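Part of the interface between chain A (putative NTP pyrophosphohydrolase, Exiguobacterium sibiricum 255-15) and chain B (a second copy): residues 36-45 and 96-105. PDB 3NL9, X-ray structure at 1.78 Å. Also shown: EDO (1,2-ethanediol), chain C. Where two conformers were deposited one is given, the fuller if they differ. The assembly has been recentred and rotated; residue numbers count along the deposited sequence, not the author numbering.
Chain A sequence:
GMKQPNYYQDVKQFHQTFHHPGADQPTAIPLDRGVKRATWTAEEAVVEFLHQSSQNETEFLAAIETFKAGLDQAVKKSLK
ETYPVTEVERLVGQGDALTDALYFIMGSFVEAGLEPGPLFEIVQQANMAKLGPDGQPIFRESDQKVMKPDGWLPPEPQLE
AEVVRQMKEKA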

# COMPACT_ATOMS: atom_id res chain seq x y z
N LYS A 36 -4.09 -13.04 4.07
CA LYS A 36 -4.18 -13.11 2.62
C LYS A 36 -3.92 -11.73 2.01
O LYS A 36 -3.09 -11.60 1.12
CB LYS A 36 -5.56 -13.62 2.19
CG LYS A 36 -5.83 -15.09 2.54
CD LYS A 36 -7.15 -15.56 1.95
CE LYS A 36 -7.40 -17.04 2.20
NZ LYS A 36 -6.20 -17.89 1.95
N ARG A 37 -4.62 -10.73 2.52
CA ARG A 37 -4.53 -9.37 2.01
C ARG A 37 -3.16 -8.81 2.18
O ARG A 37 -2.65 -8.18 1.27
CB ARG A 37 -5.60 -8.49 2.62
CG ARG A 37 -7.04 -8.99 2.20
CD ARG A 37 -8.02 -7.90 2.09
NE ARG A 37 -7.61 -6.98 1.04
CZ ARG A 37 -7.92 -7.09 -0.26
NH1 ARG A 37 -8.70 -8.08 -0.73
NH2 ARG A 37 -7.44 -6.18 -1.08
N ALA A 38 -2.56 -9.03 3.36
CA ALA A 38 -1.19 -8.61 3.63
C ALA A 38 -0.22 -9.23 2.62
O ALA A 38 0.65 -8.56 2.06
CB ALA A 38 -0.80 -8.99 5.07
N THR A 39 -0.40 -10.52 2.37
CA THR A 39 0.42 -11.27 1.43
C THR A 39 0.28 -10.71 0.01
O THR A 39 1.28 -10.41 -0.61
CB THR A 39 0.08 -12.79 1.48
OG1 THR A 39 0.26 -13.25 2.84
CG2 THR A 39 1.00 -13.58 0.52
N TRP A 40 -0.95 -10.52 -0.48
CA TRP A 40 -1.14 -9.97 -1.82
C TRP A 40 -0.54 -8.59 -1.97
O TRP A 40 0.02 -8.26 -3.04
CB TRP A 40 -2.61 -9.91 -2.19
CG TRP A 40 -3.28 -11.24 -2.20
CD1 TRP A 40 -2.73 -12.43 -2.56
CD2 TRP A 40 -4.66 -11.53 -1.90
NE1 TRP A 40 -3.65 -13.44 -2.47
CE2 TRP A 40 -4.85 -12.92 -2.08
CE3 TRP A 40 -5.75 -10.74 -1.51
CZ2 TRP A 40 -6.08 -13.55 -1.85
CZ3 TRP A 40 -6.99 -11.37 -1.27
CH2 TRP A 40 -7.13 -12.76 -1.45
N THR A 41 -0.68 -7.78 -0.91
CA THR A 41 -0.19 -6.39 -0.95
C THR A 41 1.33 -6.41 -1.07
O THR A 41 1.92 -5.72 -1.92
CB THR A 41 -0.68 -5.58 0.30
OG1 THR A 41 -2.11 -5.71 0.44
CG2 THR A 41 -0.30 -4.10 0.21
N ALA A 42 1.97 -7.21 -0.22
CA ALA A 42 3.43 -7.30 -0.22
C ALA A 42 3.98 -7.99 -1.49
O ALA A 42 5.09 -7.71 -1.89
CB ALA A 42 3.92 -8.07 1.04
N GLU A 43 3.22 -8.90 -2.10
CA GLU A 43 3.66 -9.53 -3.39
C GLU A 43 3.95 -8.43 -4.40
O GLU A 43 4.95 -8.48 -5.15
CB GLU A 43 2.59 -10.50 -3.94
CG GLU A 43 2.59 -11.86 -3.26
CD GLU A 43 1.35 -12.74 -3.58
OE1 GLU A 43 0.45 -12.32 -4.34
OE2 GLU A 43 1.29 -13.86 -3.05
N GLU A 44 3.13 -7.39 -4.37
CA GLU A 44 3.32 -6.24 -5.26
C GLU A 44 4.26 -5.18 -4.67
O GLU A 44 5.27 -4.85 -5.28
CB GLU A 44 1.95 -5.68 -5.66
CG GLU A 44 1.13 -6.69 -6.47
CD GLU A 44 1.64 -6.85 -7.90
OE1 GLU A 44 2.45 -6.02 -8.39
OE2 GLU A 44 1.26 -7.85 -8.54
N ALA A 45 3.96 -4.68 -3.47
CA ALA A 45 4.74 -3.55 -2.91
C ALA A 45 6.18 -3.94 -2.55
O ALA A 45 7.05 -3.07 -2.49
CB ALA A 45 4.07 -2.98 -1.68
N ASP B 96 3.93 -0.05 -12.16
CA ASP B 96 2.97 -1.16 -12.21
C ASP B 96 2.78 -1.76 -10.82
O ASP B 96 1.65 -1.96 -10.38
CB ASP B 96 3.51 -2.24 -13.15
CG ASP B 96 2.49 -3.33 -13.51
OD1 ASP B 96 1.61 -3.69 -12.71
OD2 ASP B 96 2.61 -3.86 -14.63
N ALA B 97 3.88 -2.05 -10.13
CA ALA B 97 3.80 -2.70 -8.81
C ALA B 97 3.13 -1.78 -7.76
O ALA B 97 2.33 -2.22 -6.95
CB ALA B 97 5.18 -3.10 -8.37
N LEU B 98 3.48 -0.51 -7.78
CA LEU B 98 2.95 0.46 -6.82
C LEU B 98 1.43 0.62 -7.02
O LEU B 98 0.67 0.75 -6.05
CB LEU B 98 3.67 1.81 -6.94
CG LEU B 98 5.10 1.88 -6.37
CD1 LEU B 98 5.71 3.23 -6.65
CD2 LEU B 98 5.19 1.53 -4.88
N THR B 99 0.98 0.53 -8.28
CA THR B 99 -0.47 0.70 -8.58
C THR B 99 -1.25 -0.49 -8.08
O THR B 99 -2.32 -0.31 -7.47
CB THR B 99 -0.74 0.94 -10.10
OG1 THR B 99 0.01 2.09 -10.54
CG2 THR B 99 -2.22 1.21 -10.39
N ASP B 100 -0.79 -1.71 -8.37
CA ASP B 100 -1.46 -2.88 -7.78
C ASP B 100 -1.43 -2.86 -6.23
O ASP B 100 -2.41 -3.22 -5.61
CB ASP B 100 -0.90 -4.21 -8.31
CG ASP B 100 -1.29 -4.51 -9.78
OD1 ASP B 100 -2.22 -3.89 -10.34
OD2 ASP B 100 -0.60 -5.37 -10.38
N ALA B 101 -0.32 -2.48 -5.62
CA ALA B 101 -0.22 -2.38 -4.17
C ALA B 101 -1.31 -1.42 -3.62
O ALA B 101 -2.06 -1.76 -2.71
CB ALA B 101 1.21 -1.91 -3.73
N LEU B 102 -1.39 -0.23 -4.22
CA LEU B 102 -2.46 0.76 -3.92
C LEU B 102 -3.83 0.12 -4.03
O LEU B 102 -4.70 0.30 -3.14
CB LEU B 102 -2.35 1.97 -4.86
CG LEU B 102 -3.42 3.06 -4.81
CD1 LEU B 102 -3.52 3.66 -3.39
CD2 LEU B 102 -3.12 4.12 -5.84
N TYR B 103 -4.03 -0.68 -5.08
CA TYR B 103 -5.34 -1.33 -5.33
C TYR B 103 -5.70 -2.30 -4.18
O TYR B 103 -6.84 -2.37 -3.69
CB TYR B 103 -5.32 -2.10 -6.66
CG TYR B 103 -6.69 -2.23 -7.30
CD1 TYR B 103 -7.53 -3.25 -6.96
CD2 TYR B 103 -7.14 -1.28 -8.22
CE1 TYR B 103 -8.77 -3.36 -7.51
CE2 TYR B 103 -8.41 -1.38 -8.79
CZ TYR B 103 -9.21 -2.44 -8.44
OH TYR B 103 -10.45 -2.63 -8.95
N PHE B 104 -4.72 -3.06 -3.77
CA PHE B 104 -4.91 -4.03 -2.66
C PHE B 104 -5.16 -3.35 -1.31
O PHE B 104 -5.93 -3.82 -0.51
CB PHE B 104 -3.71 -4.99 -2.57
CG PHE B 104 -3.75 -6.13 -3.60
CD1 PHE B 104 -4.80 -7.03 -3.58
CD2 PHE B 104 -2.75 -6.29 -4.54
CE1 PHE B 104 -4.85 -8.10 -4.46
CE2 PHE B 104 -2.78 -7.36 -5.44
CZ PHE B 104 -3.85 -8.25 -5.41
N ILE B 105 -4.45 -2.26 -1.06
CA ILE B 105 -4.66 -1.47 0.15
C ILE B 105 -6.11 -1.00 0.15
O ILE B 105 -6.85 -1.22 1.11
CB ILE B 105 -3.67 -0.30 0.19
CG1 ILE B 105 -2.31 -0.81 0.69
CG2 ILE B 105 -4.20 0.85 1.09
CD1 ILE B 105 -1.14 0.07 0.28
C1 EDO C . -9.24 -8.10 -4.65
O1 EDO C . -8.71 -8.79 -3.49
C2 EDO C . -8.67 -6.68 -4.70
O2 EDO C . -8.91 -5.95 -3.47
O HOH W 1 3.04 -5.63 -10.97
O HOH W 2 0.64 -7.44 -11.54

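Two helices that run nearly antiparallel can pack closely when small residues line the groove between them and larger side chains from each helix fit among the residues of the other. The contact between residues 36-45 of chain A and 96-105 of chain B illustrates this principle. The axes approach to 7.9 Å, with 163° between their N-to-C directions, and together the two stretches bury 512 Å².

Walking along chain B, the first link is indirect. D96(B) lies too far from chain A for direct contact, but water 1 lies between its carboxylate and that of E44(A), 2.7 Å from E44(A) OE1 and, in a weak hydrogen bond, 3.0 Å from D96(B) OD1. The next residue, A97(B), shows what a short side chain permits: its CA is 5.0 Å from that of E44(A), and its CB rests 3.6 Å from the backbone O of E44(A). L98(B) and T99(B) have CA-to-CB bonds that point away and take no direct part in the contact.

D100(B) points toward chain A and meets a charge of its own sign. Its OD2 is 3.6 Å from OE2 of E44(A), a proximity that two carboxylates would not favour unaided. Water 2 lies within hydrogen-bonding distance of both, 2.7 Å from D100(B) OD2 and 3.1 Å from E44(A) OE2, and so sits between the two carboxylates.

A101(B) points toward chain A and lies at a close passage of the backbones. Its CA lies 5.1 Å from that of T41(A), and its CB touches CB of A45(A) at 3.7 Å, an apolar contact between two methyl groups. The CB of E44(A) is 3.9 Å from the backbone N of A101(B), so the start of the glutamate side chain packs against the chain B helix while its carboxylate reaches the waters. E44(A) is thus a knob in a hole formed by A97(B), D100(B), A101(B) and F104(B).

After L102(B), which points away, and Y103(B), which makes no direct contact with chain A, the reciprocal knob appears. F104(B), with the largest covered area of any residue here, sits among R37(A), W40(A), T41(A) and E44(A). Its ring receives CB of W40(A) over one face, 3.8 Å from the centroid and 14° off the normal, a CH-pi contact; the two aromatic rings themselves meet obliquely. At the ring edge lie CG of E44(A) and NH2 of R37(A). The same NH2 donates a nearly straight hydrogen bond to the backbone O of F104(B), 2.9 Å long with an angle of 164°. An ethanediol, probably from the crystallisation liquor, accepts further bonds from the guanidinium, R37(A) NH1 to EDO O1 and NH2 to EDO O2, both 2.8 Å. T41(A) OG1, 3.5 Å from CB of F104(B), is bonded within its own helix, donating to the R37(A) O at 2.7 Å.

I105(B) closes the stretch: although its CA-to-CB bond points away, CG1 reaches 3.9 Å from CG2 of T41(A).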